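Local coordinates for protein endonuclease MutS2 (Deinococcus radiodurans, PDB 4OD6) that probably senses collided ribosomes and splits them into subunits by ATP hydrolysis, and here is represented by its Smr domain, a nuclease module, at residues F10-L16 and E40-V46; L19-V25 and V53-L58. All blocks are in the same frame, centred on the assembly; numbering follows the deposited sequence. Where two conformers were deposited one is given.

Both contacts lie within the compact Smr domain, a small alpha/beta fold with a mixed four-stranded sheet, and they are about 15 Å apart between centres, on opposite sides of the chain's centre. Along the chain their segments alternate: 10-16, 19-25, 40-46, 53-58. Contact 1 pairs the edge strand 13-15 with strand 43-46; contact 2 packs the start of helix 21-38, which connects those two strands, against helix 53-62, which follows the second. L16, just past the edge strand, packs on both leucines of the second helix: its CD1 lies 3.8 Å from CD1 of L58, and its O lies 3.6 Å from CD1 of L54. The strand pair and the helix pair thus touch through this leucine.

Contact 1. Residues F10-L16 and E40-V46; sequences FDNELQL and ETPLRVV
Segment 40-46 enters in extended conformation and, through a cis peptide before P42, passes into strand 43-46, which pairs in parallel with strand 13-15 (axes 4.7 Å apart, crossing at -22°). A water links P42 O (2.9 Å) weakly to D11 O (3.4 Å). L43 brings CD2 to 3.7 Å from CB of N12, a residue with positive phi (55°) just before the edge strand. R44, opposite E13, donates from R44 N to N12 O (2.9 Å), and R44 O accepts from L14 N (2.8 Å). Its side chain (m, t, p) lays the guanidinium flat on the F10 ring, CZ 3.7 Å from the centroid, a cation-pi stack, while NE forms a salt bridge to E13 OE2 (3.0 Å); NH1 reaches Q78 O. The strands bracket helix 21-38 in a beta-alpha-beta crossover, so V45, paired with L14, faces this helix and meets L16 CD1 through CG1 (3.5 Å). V46, opposite Q15, donates from V46 N to L14 O, and V46 O receives L16 N, both 2.9 Å.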
loop_
_atom_site.group_PDB
_atom_site.type_symbol
_atom_site.label_atom_id
_atom_site.label_comp_id
_atom_site.label_asym_id
_atom_site.label_seq_id
_atom_site.Cartn_x
_atom_site.Cartn_y
_atom_site.Cartn_z
ATOM N N PHE A 10 -2.553 14.312 -0.312
ATOM C CA PHE A 10 -3.498 13.293 -0.761
ATOM C C PHE A 10 -4.520 12.729 0.311
ATOM O O PHE A 10 -4.246 12.795 1.499
ATOM C CB PHE A 10 -2.675 12.096 -1.251
ATOM C CG PHE A 10 -1.801 12.347 -2.450
ATOM C CD1 PHE A 10 -0.506 12.770 -2.306
ATOM C CD2 PHE A 10 -2.251 12.078 -3.712
ATOM C CE1 PHE A 10 0.291 12.970 -3.397
ATOM C CE2 PHE A 10 -1.462 12.284 -4.814
ATOM C CZ PHE A 10 -0.189 12.717 -4.657
ATOM N N ASP A 11 -5.660 12.181 -0.101
ATOM C CA ASP A 11 -6.569 11.330 0.706
ATOM C C ASP A 11 -6.061 9.839 0.706
ATOM O O ASP A 11 -5.372 9.401 -0.195
ATOM C CB ASP A 11 -8.036 11.382 0.182
ATOM C CG ASP A 11 -8.966 12.337 1.013
ATOM O OD1 ASP A 11 -8.862 12.420 2.247
ATOM O OD2 ASP A 11 -9.871 12.925 0.405
ATOM N N ASN A 12 -6.501 9.027 1.658
ATOM C CA ASN A 12 -6.203 7.594 1.677
ATOM C C ASN A 12 -4.691 7.292 1.616
ATOM O O ASN A 12 -4.279 6.358 0.936
ATOM C CB ASN A 12 -6.986 6.854 0.566
ATOM C CG ASN A 12 -8.468 6.729 0.864
ATOM O OD1 ASN A 12 -8.880 6.122 1.831
ATOM N ND2 ASN A 12 -9.250 7.363 0.059
ATOM N N GLU A 13 -3.882 8.050 2.346
ATOM C CA GLU A 13 -2.446 7.768 2.479
ATOM C C GLU A 13 -2.285 6.996 3.762
ATOM O O GLU A 13 -2.709 7.405 4.830
ATOM C CB GLU A 13 -1.545 9.005 2.568
ATOM C CG GLU A 13 -1.246 9.652 1.250
ATOM C CD GLU A 13 -0.099 10.640 1.317
ATOM O OE1 GLU A 13 0.021 11.295 2.342
ATOM O OE2 GLU A 13 0.626 10.708 0.352
ATOM N N LEU A 14 -1.616 5.880 3.622
ATOM C CA LEU A 14 -1.295 5.009 4.726
ATOM C C LEU A 14 0.186 5.104 5.034
ATOM O O LEU A 14 0.969 4.806 4.219
ATOM C CB LEU A 14 -1.660 3.565 4.360
ATOM C CG LEU A 14 -1.459 2.516 5.435
ATOM C CD1 LEU A 14 -2.332 2.763 6.660
ATOM C CD2 LEU A 14 -1.694 1.130 4.841
ATOM N N GLN A 15 0.541 5.523 6.238
ATOM C CA GLN A 15 1.929 5.781 6.634
ATOM C C GLN A 15 2.513 4.569 7.327
ATOM O O GLN A 15 2.192 4.247 8.440
ATOM C CB GLN A 15 1.987 7.027 7.549
ATOM C CG GLN A 15 1.424 8.292 6.937
ATOM C CD GLN A 15 2.292 8.861 5.865
ATOM O OE1 GLN A 15 3.460 8.521 5.717
ATOM N NE2 GLN A 15 1.721 9.750 5.107
ATOM N N LEU A 16 3.381 3.877 6.635
ATOM C CA LEU A 16 3.919 2.621 7.162
ATOM C C LEU A 16 5.496 2.788 7.407
ATOM O O LEU A 16 6.088 1.838 7.904
ATOM C CB LEU A 16 3.732 1.494 6.176
ATOM C CG LEU A 16 2.273 1.168 5.877
ATOM C CD1 LEU A 16 2.114 -0.024 4.946
ATOM C CD2 LEU A 16 1.479 0.941 7.140
ATOM N N GLU A 40 -13.711 2.647 -1.202
ATOM C CA GLU A 40 -12.721 3.691 -1.402
ATOM C C GLU A 40 -11.515 3.129 -2.125
ATOM O O GLU A 40 -11.151 1.969 -1.931
ATOM C CB GLU A 40 -12.297 4.293 -0.065
ATOM C CG GLU A 40 -13.325 5.244 0.521
ATOM C CD GLU A 40 -12.919 5.785 1.875
ATOM O OE1 GLU A 40 -11.808 5.459 2.345
ATOM O OE2 GLU A 40 -13.716 6.539 2.469
ATOM N N THR A 41 -11.141 3.795 -3.211
ATOM C CA THR A 41 -9.919 3.477 -3.958
ATOM C C THR A 41 -9.480 4.699 -4.758
ATOM O O THR A 41 -10.326 5.527 -5.093
ATOM C CB THR A 41 -10.172 2.296 -4.918
ATOM O OG1 THR A 41 -8.934 1.828 -5.461
ATOM C CG2 THR A 41 -11.107 2.711 -6.053
ATOM N N PRO A 42 -8.205 4.830 -5.130
ATOM C CA PRO A 42 -7.060 4.013 -4.699
ATOM C C PRO A 42 -6.506 4.400 -3.358
ATOM O O PRO A 42 -6.796 5.484 -2.858
ATOM C CB PRO A 42 -6.016 4.317 -5.759
ATOM C CG PRO A 42 -6.273 5.742 -6.094
ATOM C CD PRO A 42 -7.742 5.946 -5.990
ATOM N N LEU A 43 -5.698 3.505 -2.811
ATOM C CA LEU A 43 -4.889 3.778 -1.618
ATOM C C LEU A 43 -3.457 4.068 -1.958
ATOM O O LEU A 43 -2.893 3.422 -2.795
ATOM C CB LEU A 43 -4.885 2.598 -0.677
ATOM C CG LEU A 43 -6.218 2.072 -0.275
ATOM C CD1 LEU A 43 -6.000 1.038 0.802
ATOM C CD2 LEU A 43 -7.180 3.148 0.176
ATOM N N ARG A 44 -2.864 5.029 -1.259
ATOM C CA ARG A 44 -1.448 5.343 -1.371
ATOM C C ARG A 44 -0.735 4.806 -0.126
ATOM O O ARG A 44 -0.963 5.263 0.987
ATOM C CB ARG A 44 -1.165 6.849 -1.477
ATOM C CG ARG A 44 -1.353 7.420 -2.841
ATOM C CD ARG A 44 -1.155 8.927 -2.846
ATOM N NE ARG A 44 0.093 9.415 -2.274
ATOM C CZ ARG A 44 1.229 9.593 -2.929
ATOM N NH1 ARG A 44 1.323 9.302 -4.192
ATOM N NH2 ARG A 44 2.252 10.055 -2.264
ATOM N N VAL A 45 0.126 3.833 -0.347
ATOM C CA VAL A 45 0.864 3.176 0.720
ATOM C C VAL A 45 2.267 3.745 0.737
ATOM O O VAL A 45 3.096 3.450 -0.093
ATOM C CB VAL A 45 0.889 1.651 0.514
ATOM C CG1 VAL A 45 1.598 0.952 1.663
ATOM C CG2 VAL A 45 -0.518 1.119 0.351
ATOM N N VAL A 46 2.496 4.570 1.748
ATOM C CA VAL A 46 3.753 5.271 1.958
ATOM C C VAL A 46 4.673 4.430 2.826
ATOM O O VAL A 46 4.628 4.510 4.041
ATOM C CB VAL A 46 3.511 6.697 2.546
ATOM C CG1 VAL A 46 4.823 7.470 2.587
ATOM C CG2 VAL A 46 2.450 7.407 1.709
HETATM O O HOH W 1 -4.979 7.759 -3.113
#

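Contact 2. Residues L19-V25 and V53-L58; sequences LSVEAAV and VLRRTL
L54 reaches across with its side chain (m, t) to overlap the start of helix 21-38 and the loop residue before its N-cap: CD2 lies 3.7 Å from L19 O, 4.0 Å from V21 CA and 4.0 Å from A24 CB. Segment 53-58 is helical throughout, whereas in 19-25 an extended L19-S20 leads into the helix at V21. S20 is the N-cap, its OG (chi1 p) accepting A23 N at 3.0 Å. The two short helical segments approach to 10.0 Å between axes and cross at -54°, with V21 nearest L54 (CA-CA 6.1 Å) and V25 nearest L58 (6.2 Å). V21, in the t rotamer, sets CG2 3.8 Å from V53 CG1 and CG1 3.6 Å from T57 OG1. One turn on, L58 (m, t) directs CD2 to A24 CB at 4.0 Å and V25 CG2 at 3.9 Å; L58 also touches L16 and H47. The two helices of the Smr domain thereby meet through residues spaced three or four apart on each. R55, out of reach of segment 19-25, forms a salt bridge with D73. With no hydrogen bond between the segments, their association rests on van der Waals contact and the burial of apolar surface.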
loop_
_atom_site.group_PDB
_atom_site.type_symbol
_atom_site.label_atom_id
_atom_site.label_comp_id
_atom_site.label_asym_id
_atom_site.label_seq_id
_atom_site.Cartn_x
_atom_site.Cartn_y
_atom_site.Cartn_z
ATOM N N LEU A 19 7.858 0.922 10.377
ATOM C CA LEU A 19 7.276 -0.329 10.851
ATOM C C LEU A 19 8.079 -1.570 10.460
ATOM O O LEU A 19 8.762 -1.596 9.477
ATOM C CB LEU A 19 5.837 -0.466 10.356
ATOM C CG LEU A 19 4.845 0.554 10.878
ATOM C CD1 LEU A 19 3.452 0.272 10.350
ATOM C CD2 LEU A 19 4.850 0.629 12.383
ATOM N N SER A 20 7.937 -2.619 11.263
ATOM C CA SER A 20 8.430 -3.920 10.893
ATOM C C SER A 20 7.599 -4.478 9.736
ATOM O O SER A 20 6.490 -4.015 9.474
ATOM C CB SER A 20 8.339 -4.895 12.052
ATOM O OG SER A 20 6.982 -5.222 12.327
ATOM N N VAL A 21 8.137 -5.492 9.079
ATOM C CA VAL A 21 7.456 -6.108 7.955
ATOM C C VAL A 21 6.117 -6.628 8.448
ATOM O O VAL A 21 5.130 -6.412 7.804
ATOM C CB VAL A 21 8.298 -7.236 7.305
ATOM C CG1 VAL A 21 7.431 -8.113 6.398
ATOM C CG2 VAL A 21 9.468 -6.651 6.535
ATOM N N GLU A 22 6.093 -7.299 9.581
ATOM C CA GLU A 22 4.853 -7.868 10.068
ATOM C C GLU A 22 3.822 -6.812 10.432
ATOM O O GLU A 22 2.643 -6.945 10.170
ATOM C CB GLU A 22 5.105 -8.807 11.256
ATOM C CG GLU A 22 5.739 -10.127 10.857
ATOM C CD GLU A 22 5.443 -11.253 11.801
ATOM O OE1 GLU A 22 5.058 -12.326 11.323
ATOM O OE2 GLU A 22 5.564 -11.016 12.992
ATOM N N ALA A 23 4.279 -5.773 11.094
ATOM C CA ALA A 23 3.396 -4.681 11.457
ATOM C C ALA A 23 2.867 -3.951 10.224
ATOM O O ALA A 23 1.723 -3.594 10.171
ATOM C CB ALA A 23 4.105 -3.707 12.405
ATOM N N ALA A 24 3.720 -3.720 9.264
ATOM C CA ALA A 24 3.317 -3.039 8.047
ATOM C C ALA A 24 2.277 -3.862 7.267
ATOM O O ALA A 24 1.294 -3.329 6.750
ATOM C CB ALA A 24 4.537 -2.698 7.192
ATOM N N VAL A 25 2.492 -5.168 7.162
ATOM C CA VAL A 25 1.532 -6.028 6.477
ATOM C C VAL A 25 0.208 -6.010 7.215
ATOM O O VAL A 25 -0.817 -5.881 6.591
ATOM C CB VAL A 25 2.080 -7.472 6.333
ATOM C CG1 VAL A 25 0.982 -8.436 5.926
ATOM C CG2 VAL A 25 3.224 -7.506 5.341
ATOM N N VAL A 53 13.069 -3.112 1.701
ATOM C CA VAL A 53 12.501 -4.220 2.439
ATOM C C VAL A 53 10.959 -4.126 2.562
ATOM O O VAL A 53 10.242 -5.065 2.260
ATOM C CB VAL A 53 13.130 -4.317 3.847
ATOM C CG1 VAL A 53 12.470 -5.443 4.591
ATOM C CG2 VAL A 53 14.625 -4.557 3.772
ATOM N N LEU A 54 10.450 -2.975 2.985
ATOM C CA LEU A 54 8.996 -2.818 3.071
ATOM C C LEU A 54 8.348 -2.907 1.695
ATOM O O LEU A 54 7.341 -3.579 1.533
ATOM C CB LEU A 54 8.628 -1.509 3.782
ATOM C CG LEU A 54 8.916 -1.463 5.286
ATOM C CD1 LEU A 54 8.303 -0.199 5.856
ATOM C CD2 LEU A 54 8.362 -2.687 6.002
ATOM N N ARG A 55 8.928 -2.268 0.701
ATOM C CA ARG A 55 8.284 -2.276 -0.604
ATOM C C ARG A 55 8.142 -3.721 -1.105
ATOM O O ARG A 55 7.110 -4.134 -1.553
ATOM C CB ARG A 55 9.132 -1.480 -1.608
ATOM C CG ARG A 55 8.696 -1.563 -3.065
ATOM C CD ARG A 55 9.663 -0.760 -3.919
ATOM N NE ARG A 55 9.273 -0.759 -5.308
ATOM C CZ ARG A 55 9.590 -1.723 -6.139
ATOM N NH1 ARG A 55 10.319 -2.740 -5.733
ATOM N NH2 ARG A 55 9.163 -1.651 -7.370
ATOM N N ARG A 56 9.222 -4.491 -1.040
ATOM C CA ARG A 56 9.218 -5.854 -1.589
ATOM C C ARG A 56 8.275 -6.737 -0.818
ATOM O O ARG A 56 7.575 -7.504 -1.394
ATOM C CB ARG A 56 10.616 -6.437 -1.605
ATOM C CG ARG A 56 11.474 -5.865 -2.710
ATOM C CD ARG A 56 12.802 -6.578 -2.802
ATOM N NE ARG A 56 13.544 -6.477 -1.565
ATOM C CZ ARG A 56 14.416 -5.506 -1.319
ATOM N NH1 ARG A 56 14.613 -4.571 -2.204
ATOM N NH2 ARG A 56 15.029 -5.461 -0.165
ATOM N N THR A 57 8.309 -6.667 0.488
ATOM C CA THR A 57 7.424 -7.514 1.292
ATOM C C THR A 57 5.923 -7.149 1.152
ATOM O O THR A 57 5.059 -7.994 1.074
ATOM C CB THR A 57 7.813 -7.551 2.773
ATOM O OG1 THR A 57 7.755 -6.244 3.313
ATOM C CG2 THR A 57 9.185 -8.073 2.947
ATOM N N LEU A 58 5.637 -5.860 1.172
ATOM C CA LEU A 58 4.259 -5.384 1.000
ATOM C C LEU A 58 3.867 -5.782 -0.497
ATOM O O LEU A 58 2.748 -6.208 -0.655
ATOM C CB LEU A 58 4.131 -3.888 1.161
ATOM C CG LEU A 58 4.446 -3.498 2.603
ATOM C CD1 LEU A 58 4.567 -1.978 2.750
ATOM C CD2 LEU A 58 3.419 -4.047 3.562
#